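Local coordinates for SusD homolog (Bacteroides thetaiotaomicron, PDB 3SGH), which probably binds glycans at the outer membrane as a SusD-like lipoprotein, handing them on for import into the cell, at residues L80-Y85 with G112-L116; G451-R455 with A492-N496; N189-L193 with E213-V219. One frame throughout, in Å; residues are numbered along the deposited sequence.

Contact 1. Residues L80-Y85 with G112-L116; sequences LYGYIY and GMQLL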
loop_
_atom_site.group_PDB
_atom_site.type_symbol
_atom_site.label_atom_id
_atom_site.label_comp_id
_atom_site.label_asym_id
_atom_site.label_seq_id
_atom_site.Cartn_x
_atom_site.Cartn_y
_atom_site.Cartn_z
ATOM N N LEU A 80 5.646 -4.651 12.285
ATOM C CA LEU A 80 5.184 -5.793 11.532
ATOM C C LEU A 80 5.727 -7.096 12.141
ATOM O O LEU A 80 4.971 -8.041 12.317
ATOM C CB LEU A 80 5.610 -5.696 10.065
ATOM C CG LEU A 80 4.953 -4.487 9.351
ATOM C CD1 LEU A 80 5.449 -4.373 7.905
ATOM C CD2 LEU A 80 3.378 -4.595 9.390
ATOM N N TYR A 81 7.032 -7.148 12.435
ATOM C CA TYR A 81 7.561 -8.275 13.186
ATOM C C TYR A 81 6.846 -8.504 14.504
ATOM O O TYR A 81 6.576 -9.635 14.863
ATOM C CB TYR A 81 9.054 -8.133 13.459
ATOM C CG TYR A 81 9.899 -8.986 12.568
ATOM C CD1 TYR A 81 10.068 -8.696 11.232
ATOM C CD2 TYR A 81 10.579 -10.067 13.108
ATOM C CE1 TYR A 81 10.857 -9.522 10.414
ATOM C CE2 TYR A 81 11.371 -10.868 12.341
ATOM C CZ TYR A 81 11.506 -10.610 10.994
ATOM O OH TYR A 81 12.319 -11.446 10.266
ATOM N N GLY A 82 6.525 -7.440 15.224
ATOM C CA GLY A 82 5.839 -7.577 16.490
ATOM C C GLY A 82 4.486 -8.253 16.393
ATOM O O GLY A 82 4.094 -9.045 17.278
ATOM N N TYR A 83 3.746 -7.959 15.330
ATOM C CA TYR A 83 2.436 -8.579 15.181
ATOM C C TYR A 83 2.539 -10.052 14.716
ATOM O O TYR A 83 1.777 -10.900 15.172
ATOM C CB TYR A 83 1.552 -7.778 14.209
ATOM C CG TYR A 83 1.084 -6.448 14.731
ATOM C CD1 TYR A 83 0.576 -6.317 16.019
ATOM C CD2 TYR A 83 1.056 -5.331 13.890
ATOM C CE1 TYR A 83 0.147 -5.108 16.490
ATOM C CE2 TYR A 83 0.602 -4.122 14.340
ATOM C CZ TYR A 83 0.149 -4.000 15.636
ATOM O OH TYR A 83 -0.312 -2.785 16.083
ATOM N N ILE A 84 3.477 -10.347 13.817
ATOM C CA ILE A 84 3.524 -11.649 13.188
ATOM C C ILE A 84 4.205 -12.689 14.070
ATOM O O ILE A 84 3.773 -13.843 14.103
ATOM C CB ILE A 84 4.221 -11.579 11.803
ATOM C CG1 ILE A 84 3.387 -10.666 10.862
ATOM C CG2 ILE A 84 4.440 -12.986 11.233
ATOM C CD1 ILE A 84 1.868 -11.088 10.707
ATOM N N TYR A 85 5.251 -12.280 14.790
ATOM C CA TYR A 85 6.018 -13.250 15.605
ATOM C C TYR A 85 5.999 -12.844 17.066
ATOM O O TYR A 85 6.071 -11.644 17.341
ATOM C CB TYR A 85 7.457 -13.320 15.113
ATOM C CG TYR A 85 7.624 -13.613 13.659
ATOM C CD1 TYR A 85 7.513 -14.920 13.158
ATOM C CD2 TYR A 85 7.966 -12.607 12.769
ATOM C CE1 TYR A 85 7.688 -15.179 11.805
ATOM C CE2 TYR A 85 8.158 -12.891 11.398
ATOM C CZ TYR A 85 8.017 -14.163 10.948
ATOM O OH TYR A 85 8.167 -14.403 9.605
ATOM N N GLY A 112 1.942 -9.458 5.901
ATOM C CA GLY A 112 2.799 -8.579 6.645
ATOM C C GLY A 112 4.183 -8.525 6.054
ATOM O O GLY A 112 4.803 -7.463 5.985
HETATM N N MSE A 113 4.689 -9.692 5.669
HETATM C CA MSE A 113 6.048 -9.780 5.196
HETATM C C MSE A 113 6.197 -9.325 3.741
HETATM O O MSE A 113 7.283 -8.879 3.348
HETATM C CB MSE A 113 6.601 -11.179 5.399
HETATM C CG MSE A 113 6.730 -11.504 6.926
HETATM SE SE MSE A 113 7.932 -10.283 7.852
HETATM C CE MSE A 113 6.737 -9.601 9.184
ATOM N N GLN A 114 5.148 -9.421 2.930
ATOM C CA GLN A 114 5.236 -8.865 1.573
ATOM C C GLN A 114 5.332 -7.345 1.638
ATOM O O GLN A 114 6.044 -6.744 0.860
ATOM C CB GLN A 114 4.099 -9.332 0.666
ATOM C CG GLN A 114 2.678 -8.950 1.020
ATOM C CD GLN A 114 2.296 -7.509 0.669
ATOM O OE1 GLN A 114 2.739 -6.985 -0.334
ATOM N NE2 GLN A 114 1.470 -6.880 1.520
ATOM N N LEU A 115 4.641 -6.746 2.614
ATOM C CA LEU A 115 4.800 -5.338 2.897
ATOM C C LEU A 115 6.226 -5.011 3.328
ATOM O O LEU A 115 6.833 -4.085 2.798
ATOM C CB LEU A 115 3.814 -4.854 3.951
ATOM C CG LEU A 115 3.898 -3.388 4.395
ATOM C CD1 LEU A 115 3.886 -2.456 3.219
ATOM C CD2 LEU A 115 2.758 -3.094 5.402
ATOM N N LEU A 116 6.789 -5.796 4.244
ATOM C CA LEU A 116 8.116 -5.467 4.758
ATOM C C LEU A 116 9.158 -5.675 3.646
ATOM O O LEU A 116 10.097 -4.885 3.500
ATOM C CB LEU A 116 8.418 -6.279 6.030
ATOM C CG LEU A 116 9.716 -5.900 6.760
ATOM C CD1 LEU A 116 9.745 -4.380 7.100
ATOM C CD2 LEU A 116 9.959 -6.800 8.031
#
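This is a buried, apolar helix-helix contact between the C-terminal end of helix 75-84 and the later half of helix 100-120. The short axes run nearly antiparallel, at 165°, and come within 10.3 Å. No hydrogen bond crosses; the contact is made by packing. L80 is a knob in a hole formed by G112, M113, L115 and L116. Its CD1 lies 3.7 Å from G112 O and 3.9 Å from L115 CD2. G112 has no side chain, and a CB there would sit tight against I84 CG1. The pair belongs to the mainly helical, TPR-related scaffold of the SusD family. M113, a selenomethionine, lies with its tip among L80, Y81, I84 and Y85. Its CE is 3.9 Å from I84 CG1 and 4.2 Å from Y85 CE2. Its SE makes an oblique Met-aromatic contact with Y81, 4.8 Å from the ring centroid. L116 CD2 meets the edge of the same ring, 3.7 Å from Y81 CD1. R109, one turn before G112, hydrogen-bonds the hydroxyl of Y85.

Contact 2. Residues G451-R455 with A492-N496; sequences GRGQR and AMKEN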
loop_
_atom_site.group_PDB
_atom_site.type_symbol
_atom_site.label_atom_id
_atom_site.label_comp_id
_atom_site.label_asym_id
_atom_site.label_seq_id
_atom_site.Cartn_x
_atom_site.Cartn_y
_atom_site.Cartn_z
ATOM N N GLY A 451 13.867 13.179 -8.714
ATOM C CA GLY A 451 13.326 12.476 -9.871
ATOM C C GLY A 451 12.760 11.102 -9.543
ATOM O O GLY A 451 11.746 10.703 -10.100
ATOM N N ARG A 452 13.438 10.376 -8.656
ATOM C CA ARG A 452 13.077 8.994 -8.357
ATOM C C ARG A 452 12.636 8.776 -6.916
ATOM O O ARG A 452 12.024 7.742 -6.615
ATOM C CB ARG A 452 14.262 8.077 -8.679
ATOM C CG ARG A 452 14.712 8.266 -10.161
ATOM C CD ARG A 452 15.764 7.330 -10.579
ATOM N NE ARG A 452 15.324 5.946 -10.662
ATOM C CZ ARG A 452 15.781 4.935 -9.904
ATOM N NH1 ARG A 452 16.696 5.113 -8.961
ATOM N NH2 ARG A 452 15.337 3.713 -10.121
ATOM N N GLY A 453 12.986 9.726 -6.054
ATOM C CA GLY A 453 12.599 9.687 -4.655
ATOM C C GLY A 453 13.375 8.647 -3.841
ATOM O O GLY A 453 14.384 8.082 -4.306
ATOM N N GLN A 454 12.880 8.390 -2.639
ATOM C CA GLN A 454 13.410 7.331 -1.778
ATOM C C GLN A 454 13.024 6.001 -2.385
ATOM O O GLN A 454 11.932 5.851 -2.866
ATOM C CB GLN A 454 12.869 7.458 -0.341
ATOM C CG GLN A 454 13.423 6.373 0.581
ATOM C CD GLN A 454 13.463 6.767 2.047
ATOM O OE1 GLN A 454 13.337 7.961 2.403
ATOM N NE2 GLN A 454 13.677 5.758 2.931
ATOM N N ARG A 455 13.933 5.037 -2.393
ATOM C CA ARG A 455 13.748 3.807 -3.149
ATOM C C ARG A 455 13.427 2.593 -2.234
ATOM O O ARG A 455 12.863 1.606 -2.699
ATOM C CB ARG A 455 14.946 3.565 -4.024
ATOM C CG ARG A 455 15.276 4.702 -4.952
ATOM C CD ARG A 455 14.128 5.137 -5.899
ATOM N NE ARG A 455 13.728 4.062 -6.814
ATOM C CZ ARG A 455 12.738 4.125 -7.713
ATOM N NH1 ARG A 455 11.975 5.201 -7.816
ATOM N NH2 ARG A 455 12.492 3.102 -8.529
ATOM N N ALA A 492 12.074 -3.386 -8.387
ATOM C CA ALA A 492 11.863 -1.975 -8.775
ATOM C C ALA A 492 12.567 -1.699 -10.082
ATOM O O ALA A 492 13.564 -2.350 -10.402
ATOM C CB ALA A 492 12.413 -1.025 -7.702
HETATM N N MSE A 493 12.086 -0.708 -10.828
HETATM C CA MSE A 493 12.768 -0.256 -12.033
HETATM C C MSE A 493 14.076 0.435 -11.627
HETATM O O MSE A 493 14.105 1.205 -10.689
HETATM C CB MSE A 493 11.888 0.735 -12.799
HETATM C CG MSE A 493 12.547 1.202 -14.057
HETATM SE SE MSE A 493 11.269 2.137 -15.194
HETATM C CE MSE A 493 10.327 3.238 -13.936
ATOM N N LYS A 494 15.164 0.081 -12.289
ATOM C CA LYS A 494 16.466 0.635 -11.964
ATOM C C LYS A 494 16.684 1.909 -12.741
ATOM O O LYS A 494 15.888 2.236 -13.627
ATOM C CB LYS A 494 17.564 -0.381 -12.279
ATOM C CG LYS A 494 17.394 -1.753 -11.621
ATOM C CD LYS A 494 17.151 -1.677 -10.133
ATOM C CE LYS A 494 17.150 -3.050 -9.495
ATOM N NZ LYS A 494 15.876 -3.816 -9.829
ATOM N N GLU A 495 17.762 2.602 -12.406
ATOM C CA GLU A 495 18.078 3.913 -12.982
ATOM C C GLU A 495 18.073 3.907 -14.493
ATOM O O GLU A 495 17.604 4.862 -15.117
ATOM C CB GLU A 495 19.422 4.429 -12.460
ATOM C CG GLU A 495 19.347 5.049 -11.058
ATOM C CD GLU A 495 20.684 5.706 -10.621
ATOM O OE1 GLU A 495 21.689 5.535 -11.344
ATOM O OE2 GLU A 495 20.728 6.376 -9.552
ATOM N N ASN A 496 18.574 2.818 -15.074
ATOM C CA ASN A 496 18.650 2.678 -16.529
ATOM C C ASN A 496 17.423 2.097 -17.204
ATOM O O ASN A 496 17.466 1.761 -18.391
ATOM C CB ASN A 496 19.890 1.863 -16.889
ATOM C CG ASN A 496 19.732 0.368 -16.603
ATOM O OD1 ASN A 496 18.736 -0.102 -16.000
ATOM N ND2 ASN A 496 20.717 -0.394 -17.063
HETATM O O HOH W 1 18.515 7.293 -8.429
#
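Two irregular segments of the C-terminal part of this SusD-like fold meet here through a pair of arginines. Neither segment is helix or strand, and side chains of 451-455 reach across to 492-496. R452 and R455 both start with chi1 near -56° and then diverge. R452 continues with chi2 t and chi3 p, which carries its guanidinium out to M493 and E495. R455 keeps m through chi3, which curls it so that NH1 donates to R452 O at 2.8 Å while NH2 faces the other segment. This NH2 gives a weak hydrogen bond to M493 O at 3.3 Å and lies 4.2 Å from A492 CB. R452 NH2 is also close to M493 O, at 2.9 Å, so both guanidiniums converge on one carbonyl. D488 ties them together further, forming salt bridges with R455 NE and R452 NH2. K494 points its CA-CB bond away from the other segment. Its m, m start curls the side chain back so that NZ donates to A492 O at 2.8 Å; NZ also pairs with the C-terminal carboxylate of Y499. E495 lays its CG over one face of the R452 guanidinium, 3.4 Å from R452 NH1. Its carboxylate makes no direct salt bridge with R452. Instead, water 1 accepts from R452 NH1 at 2.9 Å and donates to E495 OE2 at 2.6 Å.

Contact 3. Residues N189-L193 with E213-V219; sequences NTLKL and EAVLGGV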
loop_
_atom_site.group_PDB
_atom_site.type_symbol
_atom_site.label_atom_id
_atom_site.label_comp_id
_atom_site.label_asym_id
_atom_site.label_seq_id
_atom_site.Cartn_x
_atom_site.Cartn_y
_atom_site.Cartn_z
ATOM N N ASN A 189 -6.250 -14.947 -3.340
ATOM C CA ASN A 189 -5.922 -14.904 -4.777
ATOM C C ASN A 189 -5.655 -13.505 -5.277
ATOM O O ASN A 189 -4.797 -13.309 -6.140
ATOM C CB ASN A 189 -7.007 -15.605 -5.599
ATOM C CG ASN A 189 -6.845 -17.124 -5.555
ATOM O OD1 ASN A 189 -5.818 -17.647 -5.964
ATOM N ND2 ASN A 189 -7.854 -17.824 -5.044
ATOM N N THR A 190 -6.328 -12.510 -4.705
ATOM C CA THR A 190 -6.119 -11.136 -5.133
ATOM C C THR A 190 -4.737 -10.674 -4.633
ATOM O O THR A 190 -4.008 -9.967 -5.329
ATOM C CB THR A 190 -7.223 -10.188 -4.624
ATOM O OG1 THR A 190 -8.515 -10.653 -5.045
ATOM C CG2 THR A 190 -7.027 -8.772 -5.142
ATOM N N LEU A 191 -4.377 -11.102 -3.440
ATOM C CA LEU A 191 -3.018 -10.835 -2.914
ATOM C C LEU A 191 -1.968 -11.502 -3.759
ATOM O O LEU A 191 -0.927 -10.885 -4.107
ATOM C CB LEU A 191 -2.874 -11.387 -1.501
ATOM C CG LEU A 191 -1.518 -11.199 -0.806
ATOM C CD1 LEU A 191 -1.089 -9.718 -0.707
ATOM C CD2 LEU A 191 -1.525 -11.878 0.586
ATOM N N LYS A 192 -2.250 -12.736 -4.136
ATOM C CA LYS A 192 -1.366 -13.479 -5.036
ATOM C C LYS A 192 -1.188 -12.685 -6.330
ATOM O O LYS A 192 -0.083 -12.511 -6.807
ATOM C CB LYS A 192 -1.892 -14.872 -5.316
ATOM C CG LYS A 192 -0.991 -15.721 -6.222
ATOM C CD LYS A 192 -1.537 -17.174 -6.238
ATOM C CE LYS A 192 -0.757 -18.063 -7.173
ATOM N NZ LYS A 192 -1.169 -19.497 -7.119
ATOM N N LEU A 193 -2.277 -12.148 -6.865
ATOM C CA LEU A 193 -2.191 -11.336 -8.095
ATOM C C LEU A 193 -1.436 -10.009 -7.887
ATOM O O LEU A 193 -0.606 -9.629 -8.748
ATOM C CB LEU A 193 -3.581 -11.087 -8.665
ATOM C CG LEU A 193 -3.680 -10.309 -9.956
ATOM C CD1 LEU A 193 -2.873 -11.021 -11.047
ATOM C CD2 LEU A 193 -5.161 -10.183 -10.368
ATOM N N GLU A 213 -2.743 -18.289 -12.418
ATOM C CA GLU A 213 -3.269 -19.136 -11.345
ATOM C C GLU A 213 -4.222 -18.398 -10.444
ATOM O O GLU A 213 -5.279 -18.934 -10.072
ATOM C CB GLU A 213 -2.151 -19.731 -10.511
ATOM C CG GLU A 213 -1.338 -20.810 -11.227
ATOM C CD GLU A 213 -0.053 -21.178 -10.484
ATOM O OE1 GLU A 213 0.212 -20.665 -9.356
ATOM O OE2 GLU A 213 0.721 -21.983 -11.042
ATOM N N ALA A 214 -3.818 -17.193 -10.019
ATOM C CA ALA A 214 -4.639 -16.351 -9.165
ATOM C C ALA A 214 -5.988 -16.063 -9.793
ATOM O O ALA A 214 -7.019 -16.186 -9.120
ATOM C CB ALA A 214 -3.940 -15.057 -8.819
ATOM N N VAL A 215 -5.989 -15.744 -11.086
ATOM C CA VAL A 215 -7.227 -15.423 -11.788
ATOM C C VAL A 215 -8.157 -16.635 -11.875
ATOM O O VAL A 215 -9.346 -16.513 -11.630
ATOM C CB VAL A 215 -6.926 -14.830 -13.191
ATOM C CG1 VAL A 215 -8.235 -14.648 -13.983
ATOM C CG2 VAL A 215 -6.213 -13.523 -12.992
ATOM N N LEU A 216 -7.588 -17.808 -12.111
ATOM C CA LEU A 216 -8.360 -19.065 -12.088
ATOM C C LEU A 216 -8.866 -19.408 -10.674
ATOM O O LEU A 216 -9.949 -19.961 -10.513
ATOM C CB LEU A 216 -7.546 -20.230 -12.654
ATOM C CG LEU A 216 -7.322 -20.231 -14.172
ATOM C CD1 LEU A 216 -6.344 -21.345 -14.547
ATOM C CD2 LEU A 216 -8.673 -20.292 -14.935
ATOM N N GLY A 217 -8.062 -19.100 -9.667
ATOM C CA GLY A 217 -8.436 -19.370 -8.295
ATOM C C GLY A 217 -9.663 -18.550 -7.922
ATOM O O GLY A 217 -10.530 -19.030 -7.191
ATOM N N GLY A 218 -9.700 -17.304 -8.392
ATOM C CA GLY A 218 -10.836 -16.424 -8.219
ATOM C C GLY A 218 -10.459 -15.213 -7.380
ATOM O O GLY A 218 -10.205 -15.345 -6.178
ATOM N N VAL A 219 -10.448 -14.043 -7.995
ATOM C CA VAL A 219 -10.103 -12.812 -7.267
ATOM C C VAL A 219 -11.396 -12.100 -6.857
ATOM O O VAL A 219 -12.519 -12.539 -7.188
ATOM C CB VAL A 219 -9.187 -11.900 -8.125
ATOM C CG1 VAL A 219 -7.806 -12.567 -8.379
ATOM C CG2 VAL A 219 -9.864 -11.548 -9.480
HETATM O O HOH W 2 -4.096 -19.608 -6.933
HETATM O O HOH W 3 -8.297 -20.737 -5.294
#
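A214 lies at the apolar centre, with its CB 4.0 Å from L193 CB and 3.3 Å from N189 O. L193 CD2 extends this patch to V219 CG1 at 4.1 Å and loosely to V215 CG2 at 4.4 Å. Small residues let the backbones come close: the CA atoms of N189 and A214 are 4.8 Å apart. A CB on G217 would clash with N189 OD1. Helices 181-198 and 204-217 form an antiparallel hairpin, with short axes 8.4 Å apart at 161°. It is probably one hairpin of the alpha-alpha superhelix, consistent with the TPR-like scaffold of SusD proteins. G218 is first to leave helical phi/psi, with positive phi. V219 CB packs 3.4 Å from T190 OG1, which is hydrogen-bonded to K186 O. At the polar edge, K192 is extended and its NZ forms a salt bridge with E213 OE1 at 2.9 Å. D152 of helix 140-162 is a second acidic partner. Water 2 accepts from K192 NZ at 2.9 Å and donates to N189 OD1 at 2.8 Å.

Overall arrangement
The contacts follow one another along the chain in the order 1, 3, 2, each closing before the next opens. Contacts 1 and 3 both pack antiparallel helices, and their centres are 22 Å apart. They touch directly: Q114 CG of helix 100-120 lies 4.2 Å from L191 CD1 of helix 181-198, so helix 100-120 links the two pairs. Contact 2 joins two loop segments in the C-terminal part. Its centre lies 25 Å from that of contact 1 and 28 Å from that of contact 3. Its nearest atoms are about 9 Å from contact 1 and about 14 Å from contact 3. Contacts 1 and 3 join scaffold helices; contact 2 ties the C-terminal tail to an earlier loop.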